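PDB 3D2U: UL18 protein, which helps to protect infected cells from natural killer cells by binding and modulating the host inhibitory receptor LILRB1, as a viral relative of MHC class I molecules. Local coordinates for residues 113-118 and 132-137; 196-199 and 205-208; 240-243 and 249-252. The protein carries 4 engineered substitutions. All blocks are in the same frame, centred on the assembly; numbering follows the deposited sequence.

Overall arrangement
Along the chain, contact 1 closes before contact 2 opens, and contact 3 comes last. Contact 1 belongs to the class I-like platform, where strand 110-119 of the seven-stranded sheet meets the loop leading to helix 148-156. Contacts 2 and 3 both lie in the C1-set immunoglobulin domain, on one four-stranded sheet: contact 2 is the hairpin of strands 192-201 and 204-214, contact 3 that of 237-243 and 249-258, with 204-214 and 249-258 as neighbours. Their centres are about 19 Å apart, whereas the centre of contact 1 is about 30 Å from that of contact 3 and about 47 Å from that of contact 2. All three contacts border other protein chains, and contact 1 the bound peptide as well.

Contact 1: residues 113-118 and 132-137; sequences GYEGFG and TLWTGP. With NAG (2-acetamido-2-deoxy-beta-D-glucopyranose), chain N.
The six-membered ring of W134 meets E115 and F117 through one corner: E115 OE1 lies at its edge, in the plane of the ring, while F117 approaches it obliquely. For F117 the same indole corner sits at the ring edge, and W98 stacks on the phenylalanine ring. The setting is the peptide-binding platform of the MHC class I fold, in which strand 110-119 of the sheet floor faces the loop that leads to helix 148-156. The bound peptide places apolar side chains against E115, F117 and W134, so the three help to line the groove.

W134 CH2 does most of the touching. It stands 3.6 Å from E115 OE1 and 3.7 Å from F117 CE1, and thereby wedges between the ends of two side chains that rise from the same face of the strand. The two aromatic rings have centroids 5.9 Å apart and planes inclined at 55°, neither a stack nor an edge-to-face pair. E115 reaches the indole with CG anti to the backbone N (chi1 -175°) and an extended chain; its carboxylate plane is turned 74° from the indole, and OE1 meets a C-H corner of the ring and not its N-H. The polar ends are held by a helix instead: E115 OE2 accepts from Q166 NE2, and W134 NE1 bonds to T163 OG1. I155, M125 and L127 also pack on the indole. At the start of the strand a glycan sugar comes close, its carbonyl O7 3.4 Å from G113 N and its methyl C8 3.6 Å from Y114 N.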
ATOM      1  N   GLY A 113      -3.230 -12.944  23.509  1.00 57.25           N
ATOM      2  CA  GLY A 113      -3.304 -11.512  23.766  1.00 48.35           C
ATOM      3  C   GLY A 113      -2.082 -10.699  23.333  1.00 56.56           C
ATOM      4  O   GLY A 113      -0.992 -11.238  23.129  1.00 52.70           O
ATOM      5  N   TYR A 114      -2.268  -9.386  23.214  1.00 52.41           N
ATOM      6  CA  TYR A 114      -1.202  -8.475  22.804  1.00 45.24           C
ATOM      7  C   TYR A 114      -1.497  -7.013  23.117  1.00 52.25           C
ATOM      8  O   TYR A 114      -2.619  -6.547  22.946  1.00 54.88           O
ATOM      9  CB  TYR A 114      -0.968  -8.566  21.290  1.00 42.73           C
ATOM     10  CG  TYR A 114       0.019  -7.535  20.758  1.00 45.75           C
ATOM     11  CD1 TYR A 114       1.388  -7.740  20.870  1.00 30.48           C
ATOM     12  CD2 TYR A 114      -0.417  -6.363  20.132  1.00 41.63           C
ATOM     13  CE1 TYR A 114       2.306  -6.822  20.369  1.00 45.37           C
ATOM     14  CE2 TYR A 114       0.499  -5.424  19.632  1.00 45.19           C
ATOM     15  CZ  TYR A 114       1.861  -5.668  19.753  1.00 53.12           C
ATOM     16  OH  TYR A 114       2.782  -4.779  19.249  1.00 42.66           O
ATOM     17  N   GLU A 115      -0.478  -6.298  23.573  1.00 47.59           N
ATOM     18  CA  GLU A 115      -0.595  -4.865  23.794  1.00 49.46           C
ATOM     19  C   GLU A 115       0.702  -4.296  23.239  1.00 50.68           C
ATOM     20  O   GLU A 115       1.781  -4.832  23.489  1.00 38.57           O
ATOM     21  CB  GLU A 115      -0.768  -4.485  25.269  1.00 41.31           C
ATOM     22  CG  GLU A 115      -1.012  -2.964  25.426  1.00 47.72           C
ATOM     23  CD  GLU A 115      -1.762  -2.568  26.695  1.00 57.84           C
ATOM     24  OE1 GLU A 115      -1.318  -1.610  27.367  1.00 52.66           O
ATOM     25  OE2 GLU A 115      -2.798  -3.194  27.010  1.00 52.85           O
ATOM     26  N   GLY A 116       0.588  -3.231  22.453  1.00 53.93           N
ATOM     27  CA  GLY A 116       1.770  -2.641  21.863  1.00 46.50           C
ATOM     28  C   GLY A 116       1.733  -1.139  21.666  1.00 34.56           C
ATOM     29  O   GLY A 116       0.688  -0.552  21.382  1.00 34.54           O
ATOM     30  N   PHE A 117       2.903  -0.524  21.798  1.00 29.24           N
ATOM     31  CA  PHE A 117       3.061   0.914  21.628  1.00 47.76           C
ATOM     32  C   PHE A 117       4.147   1.210  20.617  1.00 32.78           C
ATOM     33  O   PHE A 117       5.143   0.496  20.523  1.00 38.48           O
ATOM     34  CB  PHE A 117       3.464   1.599  22.937  1.00 32.51           C
ATOM     35  CG  PHE A 117       2.440   1.506  24.017  1.00 44.47           C
ATOM     36  CD1 PHE A 117       2.185   0.297  24.643  1.00 29.36           C
ATOM     37  CD2 PHE A 117       1.720   2.628  24.402  1.00 41.70           C
ATOM     38  CE1 PHE A 117       1.225   0.202  25.636  1.00 33.39           C
ATOM     39  CE2 PHE A 117       0.759   2.547  25.394  1.00 30.65           C
ATOM     40  CZ  PHE A 117       0.506   1.334  26.015  1.00 36.81           C
ATOM     41  N   GLY A 118       3.948   2.293  19.886  1.00 46.29           N
ATOM     42  CA  GLY A 118       4.915   2.728  18.910  1.00 28.07           C
ATOM     43  C   GLY A 118       4.893   4.241  18.888  1.00 29.12           C
ATOM     44  O   GLY A 118       3.824   4.847  18.949  1.00 36.81           O
ATOM     45  N   THR A 132       3.190 -11.038  30.844  1.00 59.15           N
ATOM     46  CA  THR A 132       3.787 -10.678  32.125  1.00 49.78           C
ATOM     47  C   THR A 132       5.072  -9.835  31.937  1.00 53.81           C
ATOM     48  O   THR A 132       5.358  -8.968  32.761  1.00 58.57           O
ATOM     49  CB  THR A 132       4.117 -11.952  32.969  1.00 55.58           C
ATOM     50  OG1 THR A 132       5.254 -12.625  32.414  1.00 55.59           O
ATOM     51  CG2 THR A 132       2.932 -12.918  32.962  1.00 45.92           C
ATOM     52  N   LEU A 133       5.807 -10.064  30.839  1.00 50.87           N
ATOM     53  CA  LEU A 133       7.079  -9.368  30.558  1.00 52.12           C
ATOM     54  C   LEU A 133       7.113  -8.387  29.361  1.00 58.02           C
ATOM     55  O   LEU A 133       7.084  -8.818  28.205  1.00 51.54           O
ATOM     56  CB  LEU A 133       8.203 -10.431  30.388  1.00 59.46           C
ATOM     57  CG  LEU A 133       8.921 -10.831  29.075  1.00 55.09           C
ATOM     58  CD1 LEU A 133      10.405 -10.478  29.183  1.00 47.94           C
ATOM     59  CD2 LEU A 133       8.808 -12.340  28.805  1.00 58.18           C
ATOM     60  N   TRP A 134       7.199  -7.077  29.623  1.00 54.32           N
ATOM     61  CA  TRP A 134       7.263  -6.093  28.522  1.00 50.52           C
ATOM     62  C   TRP A 134       8.631  -6.081  27.846  1.00 38.20           C
ATOM     63  O   TRP A 134       9.658  -6.176  28.507  1.00 68.33           O
ATOM     64  CB  TRP A 134       6.991  -4.652  28.998  1.00 50.04           C
ATOM     65  CG  TRP A 134       5.583  -4.342  29.415  1.00 43.98           C
ATOM     66  CD1 TRP A 134       5.043  -4.534  30.650  1.00 52.73           C
ATOM     67  CD2 TRP A 134       4.539  -3.771  28.605  1.00 45.75           C
ATOM     68  NE1 TRP A 134       3.735  -4.119  30.668  1.00 51.89           N
ATOM     69  CE2 TRP A 134       3.398  -3.650  29.430  1.00 44.52           C
ATOM     70  CE3 TRP A 134       4.458  -3.354  27.269  1.00 47.06           C
ATOM     71  CZ2 TRP A 134       2.182  -3.131  28.960  1.00 47.03           C
ATOM     72  CZ3 TRP A 134       3.243  -2.835  26.802  1.00 50.48           C
ATOM     73  CH2 TRP A 134       2.123  -2.731  27.650  1.00 42.72           C
ATOM     74  N   THR A 135       8.639  -5.969  26.526  1.00 38.37           N
ATOM     75  CA  THR A 135       9.880  -5.887  25.782  1.00 42.88           C
ATOM     76  C   THR A 135       9.969  -4.446  25.283  1.00 56.42           C
ATOM     77  O   THR A 135       8.998  -3.689  25.415  1.00 40.21           O
ATOM     78  CB  THR A 135       9.909  -6.878  24.609  1.00 49.88           C
ATOM     79  OG1 THR A 135       8.723  -6.742  23.822  1.00 50.89           O
ATOM     80  CG2 THR A 135      10.009  -8.310  25.136  1.00 45.50           C
ATOM     81  N   GLY A 136      11.119  -4.061  24.730  1.00 43.71           N
ATOM     82  CA  GLY A 136      11.301  -2.688  24.280  1.00 28.96           C
ATOM     83  C   GLY A 136      11.583  -2.481  22.807  1.00 29.96           C
ATOM     84  O   GLY A 136      11.292  -3.354  21.992  1.00 49.33           O
ATOM     85  N   PRO A 137      12.158  -1.325  22.427  1.00 36.54           N
ATOM     86  CA  PRO A 137      12.436  -1.102  21.004  1.00 43.25           C
ATOM     87  C   PRO A 137      13.442  -2.078  20.438  1.00 52.62           C
ATOM     88  O   PRO A 137      14.110  -2.815  21.171  1.00 53.19           O
ATOM     89  CB  PRO A 137      13.000   0.321  20.969  1.00 26.04           C
ATOM     90  CG  PRO A 137      12.429   0.963  22.193  1.00 41.85           C
ATOM     91  CD  PRO A 137      12.526  -0.141  23.221  1.00 37.09           C
TER
HETATM   92  C1  NAG N 831      -4.568 -12.157  17.235  1.00 71.59           C
HETATM   93  C2  NAG N 831      -3.145 -12.659  17.287  1.00 48.41           C
HETATM   94  C3  NAG N 831      -2.578 -12.149  16.010  1.00 41.53           C
HETATM   95  C4  NAG N 831      -3.276 -12.788  14.841  1.00 51.32           C
HETATM   96  C5  NAG N 831      -4.809 -12.610  14.910  1.00 48.92           C
HETATM   97  C6  NAG N 831      -5.578 -13.469  13.912  1.00 45.85           C
HETATM   98  C7  NAG N 831      -2.811 -12.300  19.643  1.00 49.54           C
HETATM   99  C8  NAG N 831      -3.566 -11.179  20.337  1.00 58.53           C
HETATM  100  N2  NAG N 831      -2.425 -12.081  18.400  1.00 49.70           N
HETATM  101  O1  NAG N 831      -5.176 -12.257  18.469  1.00 70.43           O
HETATM  102  O3  NAG N 831      -1.180 -12.371  15.930  1.00 60.55           O
HETATM  103  O4  NAG N 831      -2.805 -12.064  13.746  1.00 56.87           O
HETATM  104  O5  NAG N 831      -5.299 -12.903  16.240  1.00 53.83           O
HETATM  105  O6  NAG N 831      -5.883 -12.719  12.743  1.00 67.29           O
HETATM  106  O7  NAG N 831      -2.586 -13.348  20.225  1.00 76.95           O

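Contact 2: residues 196-199 and 205-208; sequences GVRN and AEAF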
ATOM      1  N   GLY A 196     -14.138 -11.855 -16.941  1.00 35.62           N
ATOM      2  CA  GLY A 196     -14.189 -11.741 -18.388  1.00 31.64           C
ATOM      3  C   GLY A 196     -12.793 -11.595 -18.948  1.00 33.48           C
ATOM      4  O   GLY A 196     -11.810 -11.838 -18.235  1.00 27.14           O
ATOM      5  N   VAL A 197     -12.699 -11.232 -20.224  1.00 32.08           N
ATOM      6  CA  VAL A 197     -11.403 -11.008 -20.859  1.00 48.85           C
ATOM      7  C   VAL A 197     -11.467  -9.633 -21.505  1.00 39.11           C
ATOM      8  O   VAL A 197     -12.545  -9.161 -21.873  1.00 38.40           O
ATOM      9  CB  VAL A 197     -11.050 -12.110 -21.907  1.00 35.51           C
ATOM     10  CG1 VAL A 197     -10.950 -13.451 -21.212  1.00 37.97           C
ATOM     11  CG2 VAL A 197     -12.106 -12.169 -23.003  1.00 46.27           C
ATOM     12  N   ARG A 198     -10.315  -8.980 -21.611  1.00 35.71           N
ATOM     13  CA  ARG A 198     -10.248  -7.638 -22.177  1.00 41.67           C
ATOM     14  C   ARG A 198      -8.872  -7.390 -22.784  1.00 36.27           C
ATOM     15  O   ARG A 198      -8.011  -8.271 -22.768  1.00 28.98           O
ATOM     16  CB  ARG A 198     -10.514  -6.603 -21.072  1.00 34.98           C
ATOM     17  CG  ARG A 198      -9.557  -6.730 -19.881  1.00 42.79           C
ATOM     18  CD  ARG A 198      -9.844  -5.734 -18.743  1.00 34.22           C
ATOM     19  NE  ARG A 198      -8.688  -5.657 -17.848  1.00 25.98           N
ATOM     20  CZ  ARG A 198      -8.566  -4.794 -16.839  1.00 39.23           C
ATOM     21  NH1 ARG A 198      -9.536  -3.925 -16.580  1.00 38.07           N
ATOM     22  NH2 ARG A 198      -7.460  -4.785 -16.101  1.00 34.12           N
ATOM     23  N   ASN A 199      -8.691  -6.189 -23.326  1.00 40.42           N
ATOM     24  CA  ASN A 199      -7.424  -5.754 -23.920  1.00 26.32           C
ATOM     25  C   ASN A 199      -6.729  -6.760 -24.841  1.00 44.29           C
ATOM     26  O   ASN A 199      -5.576  -7.143 -24.625  1.00 39.01           O
ATOM     27  CB  ASN A 199      -6.475  -5.302 -22.801  1.00 33.12           C
ATOM     28  CG  ASN A 199      -7.134  -4.315 -21.847  1.00 50.06           C
ATOM     29  OD1 ASN A 199      -7.964  -3.500 -22.256  1.00 37.49           O
ATOM     30  ND2 ASN A 199      -6.763  -4.381 -20.570  1.00 45.64           N
ATOM     31  N   ALA A 205      -4.477 -11.771 -24.577  1.00 45.76           N
ATOM     32  CA  ALA A 205      -5.559 -11.026 -23.924  1.00 36.68           C
ATOM     33  C   ALA A 205      -5.372 -11.055 -22.416  1.00 37.62           C
ATOM     34  O   ALA A 205      -4.473 -11.729 -21.909  1.00 37.47           O
ATOM     35  CB  ALA A 205      -6.920 -11.617 -24.297  1.00 46.77           C
ATOM     36  N   GLU A 206      -6.203 -10.312 -21.694  1.00 49.31           N
ATOM     37  CA  GLU A 206      -6.106 -10.309 -20.241  1.00 45.37           C
ATOM     38  C   GLU A 206      -7.410 -10.784 -19.626  1.00 43.96           C
ATOM     39  O   GLU A 206      -8.475 -10.229 -19.892  1.00 32.45           O
ATOM     40  CB  GLU A 206      -5.794  -8.913 -19.707  1.00 42.34           C
ATOM     41  CG  GLU A 206      -5.598  -8.894 -18.197  1.00 34.58           C
ATOM     42  CD  GLU A 206      -5.183  -7.536 -17.685  1.00 46.26           C
ATOM     43  OE1 GLU A 206      -6.042  -6.635 -17.597  1.00 44.33           O
ATOM     44  OE2 GLU A 206      -3.984  -7.369 -17.388  1.00 38.95           O
ATOM     45  N   ALA A 207      -7.317 -11.820 -18.807  1.00 31.37           N
ATOM     46  CA  ALA A 207      -8.484 -12.349 -18.128  1.00 40.75           C
ATOM     47  C   ALA A 207      -8.527 -11.698 -16.748  1.00 35.22           C
ATOM     48  O   ALA A 207      -7.483 -11.443 -16.146  1.00 37.40           O
ATOM     49  CB  ALA A 207      -8.363 -13.866 -18.005  1.00 33.05           C
ATOM     50  N   PHE A 208      -9.723 -11.402 -16.259  1.00 41.58           N
ATOM     51  CA  PHE A 208      -9.869 -10.801 -14.935  1.00 34.95           C
ATOM     52  C   PHE A 208     -11.025 -11.476 -14.206  1.00 38.89           C
ATOM     53  O   PHE A 208     -11.898 -12.069 -14.834  1.00 33.84           O
ATOM     54  CB  PHE A 208     -10.131  -9.288 -15.041  1.00 28.81           C
ATOM     55  CG  PHE A 208     -11.471  -8.938 -15.640  1.00 36.59           C
ATOM     56  CD1 PHE A 208     -12.614  -8.858 -14.845  1.00 35.64           C
ATOM     57  CD2 PHE A 208     -11.588  -8.690 -17.005  1.00 33.97           C
ATOM     58  CE1 PHE A 208     -13.852  -8.538 -15.406  1.00 37.89           C
ATOM     59  CE2 PHE A 208     -12.822  -8.368 -17.572  1.00 43.31           C
ATOM     60  CZ  PHE A 208     -13.954  -8.290 -16.772  1.00 37.11           C
TER
HETATM   61  O   HOH W   1      -4.507  -5.391 -15.664  1.00 54.48           O
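G196 lies directly under the ring of F208, and this is the tightly packed end of a beta hairpin in the C1-set immunoglobulin domain, formed by strands 192-201 and 204-214. G196 N sits 3.5 Å from the plane of the F208 ring, over its centre, and G196 CA makes a CH-pi contact with the same face. The ring is folded back over the neighbouring strand because F208 CG stands between its own backbone N and carbonyl carbon (chi1 68°). Two backbone bonds close this antiparallel hydrogen-bonded pair, F208 N to G196 O at 2.9 Å and G196 N to F208 O at 3.1 Å. R198 and E206 form the next such pair through their own reciprocal backbone bonds.

On the face shared with F208, the side chains of R198 and E206 run side by side in the same direction. R198 turns the NE and NH2 edge of its guanidinium toward E206, and both nitrogens donate to the single oxygen OE1, each at 2.8 Å, nearly in the guanidinium plane. The arginine has a further role: its NH1 is salt-bridged to acidic groups of another protein chain, so E206 probably helps to orient a group used at that interface.

Between the two strands the packing is looser on the face bearing V197 and A207, where CG1 of the exposed V197 comes no closer than 4.1 Å to A207 CB; A207 itself is buried against V255 and I278. At its outer end the salt bridge is joined by one water, which accepts from R198 NH2 at 3.0 Å and donates to E206 OE2 at 2.7 Å, both bonds weak.

Contact 3: residues 240-243 and 249-252; sequences PLLP and FHQG
L241 and F249 touch obliquely through L241 CD1, which comes within 4.0 Å of F249 CB. The leucine achieves this with CG anti to its backbone N (chi1 -178°), a setting that carries CD1 across to the neighbouring strand. CD1 also lies 4.1 Å from Q251 OE1, the leucine and glutamine side chains crossing at about a right angle. Q251 runs out extended past CG, and its amide comes alongside the chain at P240 and L241; NE2 is 3.6 Å from L241 N, but its hydrogen bond goes to N239 O, which probably helps to set the rotation of the amide.

F249 takes a different first torsion, with CG anti to the carbonyl carbon (chi1 -58°). Its ring consequently leans toward P243, where CD1 approaches P243 CA at 4.0 Å and CE1 lies 4.2 Å from P243 CB. F214 packs on both L241 and F249. These side chains belong to a beta hairpin of the C1-set immunoglobulin domain, in which 237-243 is an outermost strand of the four-stranded sheet and 249-258 lies next to it. L242 and H250 form an antiparallel hydrogen-bonded pair in it, L242 N donating to H250 O almost straight (173°) and H250 N reaching L242 O along a more bent path.

L242 and H250 put their side chains on the face away from F249 and P243, toward another protein chain. An aromatic side chain of that chain packs on L242, while H250 NE2 is hydrogen-bonded to its backbone; the imidazole also meets Y212 almost perpendicularly. A water in the plane of the imidazole, at its edge, donates to P240 O at 2.8 Å and accepts from G252 N at 3.0 Å.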
ATOM      1  N   PRO A 240      -4.573  -6.025  -3.884  1.00 22.62           N
ATOM      2  CA  PRO A 240      -4.765  -6.345  -2.465  1.00 32.85           C
ATOM      3  C   PRO A 240      -6.232  -6.514  -2.047  1.00 38.86           C
ATOM      4  O   PRO A 240      -7.153  -6.110  -2.758  1.00 23.94           O
ATOM      5  CB  PRO A 240      -4.111  -5.155  -1.749  1.00 43.14           C
ATOM      6  CG  PRO A 240      -3.160  -4.568  -2.783  1.00 34.71           C
ATOM      7  CD  PRO A 240      -3.963  -4.695  -4.051  1.00 33.85           C
ATOM      8  N   LEU A 241      -6.427  -7.134  -0.887  1.00 26.44           N
ATOM      9  CA  LEU A 241      -7.742  -7.326  -0.294  1.00 36.94           C
ATOM     10  C   LEU A 241      -8.074  -5.948   0.284  1.00 41.82           C
ATOM     11  O   LEU A 241      -7.346  -5.429   1.128  1.00 33.67           O
ATOM     12  CB  LEU A 241      -7.656  -8.373   0.816  1.00 35.28           C
ATOM     13  CG  LEU A 241      -8.914  -8.795   1.584  1.00 36.55           C
ATOM     14  CD1 LEU A 241      -9.845  -9.626   0.719  1.00 43.07           C
ATOM     15  CD2 LEU A 241      -8.464  -9.614   2.767  1.00 54.06           C
ATOM     16  N   LEU A 242      -9.176  -5.367  -0.169  1.00 27.72           N
ATOM     17  CA  LEU A 242      -9.551  -4.018   0.231  1.00 47.69           C
ATOM     18  C   LEU A 242     -10.873  -3.957   0.985  1.00 25.99           C
ATOM     19  O   LEU A 242     -11.797  -4.718   0.696  1.00 30.19           O
ATOM     20  CB  LEU A 242      -9.578  -3.151  -1.032  1.00 26.26           C
ATOM     21  CG  LEU A 242      -8.202  -3.217  -1.724  1.00 35.21           C
ATOM     22  CD1 LEU A 242      -8.307  -2.992  -3.221  1.00 34.58           C
ATOM     23  CD2 LEU A 242      -7.290  -2.197  -1.088  1.00 32.95           C
ATOM     24  N   PRO A 243     -10.991  -3.028   1.949  1.00 28.88           N
ATOM     25  CA  PRO A 243     -12.218  -2.901   2.740  1.00 39.59           C
ATOM     26  C   PRO A 243     -13.228  -1.920   2.166  1.00 28.61           C
ATOM     27  O   PRO A 243     -12.855  -1.005   1.430  1.00 35.14           O
ATOM     28  CB  PRO A 243     -11.692  -2.360   4.052  1.00 21.25           C
ATOM     29  CG  PRO A 243     -10.737  -1.275   3.514  1.00 27.50           C
ATOM     30  CD  PRO A 243      -9.984  -2.044   2.403  1.00 23.33           C
ATOM     31  N   PHE A 249     -15.430  -6.968   2.120  1.00 34.91           N
ATOM     32  CA  PHE A 249     -14.211  -6.818   1.362  1.00 38.23           C
ATOM     33  C   PHE A 249     -14.323  -6.942  -0.150  1.00 35.78           C
ATOM     34  O   PHE A 249     -15.360  -7.326  -0.696  1.00 32.01           O
ATOM     35  CB  PHE A 249     -13.181  -7.789   1.931  1.00 24.44           C
ATOM     36  CG  PHE A 249     -12.903  -7.564   3.392  1.00 39.98           C
ATOM     37  CD1 PHE A 249     -11.863  -6.736   3.794  1.00 28.52           C
ATOM     38  CD2 PHE A 249     -13.727  -8.128   4.367  1.00 46.64           C
ATOM     39  CE1 PHE A 249     -11.647  -6.465   5.150  1.00 29.48           C
ATOM     40  CE2 PHE A 249     -13.520  -7.864   5.717  1.00 38.76           C
ATOM     41  CZ  PHE A 249     -12.478  -7.030   6.109  1.00 36.45           C
ATOM     42  N   HIS A 250     -13.219  -6.616  -0.810  1.00 29.83           N
ATOM     43  CA  HIS A 250     -13.143  -6.596  -2.260  1.00 32.85           C
ATOM     44  C   HIS A 250     -11.784  -7.085  -2.766  1.00 31.13           C
ATOM     45  O   HIS A 250     -10.756  -6.760  -2.188  1.00 31.93           O
ATOM     46  CB  HIS A 250     -13.353  -5.142  -2.697  1.00 19.51           C
ATOM     47  CG  HIS A 250     -13.148  -4.895  -4.158  1.00 32.58           C
ATOM     48  ND1 HIS A 250     -14.187  -4.594  -5.011  1.00 31.98           N
ATOM     49  CD2 HIS A 250     -12.025  -4.878  -4.911  1.00 20.84           C
ATOM     50  CE1 HIS A 250     -13.713  -4.401  -6.228  1.00 37.03           C
ATOM     51  NE2 HIS A 250     -12.404  -4.567  -6.195  1.00 26.72           N
ATOM     52  N   GLN A 251     -11.775  -7.861  -3.842  1.00 31.32           N
ATOM     53  CA  GLN A 251     -10.510  -8.287  -4.418  1.00 44.00           C
ATOM     54  C   GLN A 251     -10.631  -8.650  -5.893  1.00 32.74           C
ATOM     55  O   GLN A 251     -11.491  -9.443  -6.290  1.00 27.25           O
ATOM     56  CB  GLN A 251      -9.876  -9.441  -3.622  1.00 29.18           C
ATOM     57  CG  GLN A 251      -8.406  -9.691  -4.014  1.00 27.51           C
ATOM     58  CD  GLN A 251      -7.643 -10.558  -3.022  1.00 39.34           C
ATOM     59  OE1 GLN A 251      -8.167 -11.540  -2.505  1.00 34.42           O
ATOM     60  NE2 GLN A 251      -6.389 -10.210  -2.778  1.00 33.49           N
ATOM     61  N   GLY A 252      -9.779  -8.027  -6.707  1.00 35.81           N
ATOM     62  CA  GLY A 252      -9.759  -8.288  -8.139  1.00 26.44           C
ATOM     63  C   GLY A 252      -8.431  -8.924  -8.528  1.00 33.01           C
ATOM     64  O   GLY A 252      -7.397  -8.612  -7.932  1.00 40.65           O
TER
HETATM   65  O   HOH W   2      -8.345  -5.886  -5.231  1.00 23.54           O